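PDB 4UMI: fiber protein from Snake adenovirus 1, which probably forms the spikes at the capsid vertices, its trimeric head thought to meet the host receptor for first attachment to the cell. Local coordinates for residues Ser104-Glu109 with Ala120-Glu125. Numbering follows the deposited sequence.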
loop_
_atom_site.group_PDB
_atom_site.type_symbol
_atom_site.label_atom_id
_atom_site.label_comp_id
_atom_site.label_asym_id
_atom_site.label_seq_id
_atom_site.Cartn_x
_atom_site.Cartn_y
_atom_site.Cartn_z
ATOM N N SER A 104 -12.067 8.267 -10.231
ATOM C CA SER A 104 -12.811 8.104 -11.467
ATOM C C SER A 104 -13.242 6.664 -11.719
ATOM O O SER A 104 -14.091 6.408 -12.557
ATOM C CB SER A 104 -11.992 8.628 -12.633
ATOM O OG SER A 104 -10.706 8.069 -12.588
ATOM N N LEU A 105 -12.697 5.715 -10.958
ATOM C CA LEU A 105 -13.081 4.302 -11.037
ATOM C C LEU A 105 -12.794 3.639 -9.705
ATOM O O LEU A 105 -11.743 3.841 -9.142
ATOM C CB LEU A 105 -12.239 3.564 -12.085
ATOM C CG LEU A 105 -12.535 2.083 -12.305
ATOM C CD1 LEU A 105 -13.865 1.885 -13.012
ATOM C CD2 LEU A 105 -11.415 1.416 -13.084
ATOM N N ASP A 106 -13.719 2.805 -9.236
ATOM C CA ASP A 106 -13.451 1.958 -8.087
ATOM C C ASP A 106 -14.354 0.754 -8.153
ATOM O O ASP A 106 -15.547 0.892 -7.916
ATOM C CB ASP A 106 -13.588 2.738 -6.768
ATOM C CG ASP A 106 -12.791 2.136 -5.623
ATOM O OD1 ASP A 106 -12.093 1.155 -5.861
ATOM O OD2 ASP A 106 -12.809 2.701 -4.504
ATOM N N ILE A 107 -13.797 -0.397 -8.562
ATOM C CA ILE A 107 -14.572 -1.619 -8.778
ATOM C C ILE A 107 -13.868 -2.790 -8.091
ATOM O O ILE A 107 -12.675 -2.754 -7.859
ATOM C CB ILE A 107 -14.746 -1.947 -10.297
ATOM C CG1 ILE A 107 -13.412 -2.183 -11.021
ATOM C CG2 ILE A 107 -15.554 -0.875 -11.004
ATOM C CD1 ILE A 107 -13.479 -2.674 -12.462
ATOM N N ALA A 108 -14.586 -3.843 -7.782
ATOM C CA ALA A 108 -14.035 -5.045 -7.215
ATOM C C ALA A 108 -14.709 -6.249 -7.800
ATOM O O ALA A 108 -15.868 -6.186 -8.232
ATOM C CB ALA A 108 -14.160 -5.075 -5.722
ATOM N N GLU A 109 -14.007 -7.383 -7.792
ATOM C CA GLU A 109 -14.503 -8.593 -8.444
ATOM C C GLU A 109 -13.860 -9.797 -7.767
ATOM O O GLU A 109 -12.678 -9.744 -7.400
ATOM C CB GLU A 109 -14.075 -8.502 -9.907
ATOM C CG GLU A 109 -14.607 -9.536 -10.839
ATOM C CD GLU A 109 -14.294 -9.124 -12.255
ATOM O OE1 GLU A 109 -14.417 -7.903 -12.596
ATOM O OE2 GLU A 109 -13.941 -10.025 -13.027
ATOM N N ALA A 120 -9.946 -11.850 -4.504
ATOM C CA ALA A 120 -10.662 -10.617 -4.739
ATOM C C ALA A 120 -9.679 -9.618 -5.263
ATOM O O ALA A 120 -8.557 -9.461 -4.742
ATOM C CB ALA A 120 -11.305 -10.125 -3.475
ATOM N N PHE A 121 -10.073 -8.953 -6.333
ATOM C CA PHE A 121 -9.308 -7.876 -6.939
ATOM C C PHE A 121 -10.125 -6.585 -6.842
ATOM O O PHE A 121 -11.333 -6.602 -7.046
ATOM C CB PHE A 121 -8.991 -8.164 -8.381
ATOM C CG PHE A 121 -8.023 -9.294 -8.569
ATOM C CD1 PHE A 121 -6.668 -9.083 -8.449
ATOM C CD2 PHE A 121 -8.453 -10.569 -8.845
ATOM C CE1 PHE A 121 -5.774 -10.119 -8.612
ATOM C CE2 PHE A 121 -7.568 -11.594 -9.016
ATOM C CZ PHE A 121 -6.244 -11.370 -8.856
ATOM N N GLN A 122 -9.460 -5.466 -6.605
ATOM C CA GLN A 122 -10.048 -4.138 -6.669
ATOM C C GLN A 122 -9.240 -3.312 -7.636
ATOM O O GLN A 122 -8.007 -3.295 -7.574
ATOM C CB GLN A 122 -10.128 -3.480 -5.280
ATOM C CG GLN A 122 -10.503 -2.007 -5.251
ATOM C CD GLN A 122 -10.316 -1.413 -3.901
ATOM O OE1 GLN A 122 -9.623 -1.985 -3.041
ATOM N NE2 GLN A 122 -10.835 -0.221 -3.721
ATOM N N ALA A 123 -9.935 -2.595 -8.515
ATOM C CA ALA A 123 -9.301 -1.715 -9.477
ATOM C C ALA A 123 -9.758 -0.284 -9.210
ATOM O O ALA A 123 -10.957 -0.005 -9.214
ATOM C CB ALA A 123 -9.641 -2.162 -10.896
ATOM N N ARG A 124 -8.807 0.607 -8.978
ATOM C CA ARG A 124 -9.086 1.983 -8.626
ATOM C C ARG A 124 -8.341 2.916 -9.550
ATOM O O ARG A 124 -7.196 2.660 -9.881
ATOM C CB ARG A 124 -8.800 2.239 -7.147
ATOM C CG ARG A 124 -9.176 3.591 -6.623
ATOM C CD ARG A 124 -8.572 3.729 -5.223
ATOM N NE ARG A 124 -9.311 3.033 -4.197
ATOM C CZ ARG A 124 -8.908 2.895 -2.930
ATOM N NH1 ARG A 124 -7.732 3.409 -2.538
ATOM N NH2 ARG A 124 -9.670 2.230 -2.041
ATOM N N GLU A 125 -8.997 3.996 -9.983
ATOM C CA GLU A 125 -8.336 5.065 -10.713
ATOM C C GLU A 125 -8.563 6.361 -9.959
ATOM O O GLU A 125 -9.693 6.738 -9.621
ATOM C CB GLU A 125 -8.822 5.166 -12.157
ATOM C CG GLU A 125 -8.081 6.253 -12.899
ATOM C CD GLU A 125 -8.513 6.408 -14.328
ATOM O OE1 GLU A 125 -8.166 5.570 -15.165
ATOM O OE2 GLU A 125 -9.187 7.397 -14.634
#
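I107 and A123 form a hydrogen-bonded pair in an antiparallel hairpin of the fibre head. I107 N gives to A123 O at 2.9 Å, and A123 N to I107 O at 2.8 Å. E109 and F121 pair likewise. At the other end, S104 and L105 both face E125 in a classic beta bulge. E125 O takes S104 N at 2.9 Å and, weakly, L105 N at 3.4 Å.

S104 OG also gives to E125 OE2 at 2.6 Å, on the anti side and tilted from the carboxylate plane. E127 OE2 lies close by. E125 OE1 makes a salt bridge to R134 NE.

D106, Q122 and R124 form a polar row on one face, with A108 beside them. Q122 NE2 gives a straight bond to the syn lone pair of D106 OD1 at 2.8 Å; carboxylate and amide are nearly coplanar. CG lies opposite the backbone N in D106 (chi1 -156°) and R124 (chi1 -174°), so the chains run side by side. R124 NE makes a long salt bridge to D106 OD2, 3.5 Å. E126 of the second subunit makes a salt bridge with R124 NH2 and accepts from Q122 NE2.

The reverse face is mixed: L105 and A123 meet helix 154-161, with glutamates at both ends.

A polar, charged network thus joins the D106 face to the second subunit; R124 probably offsets the neighbouring D106 and E126 carboxylates.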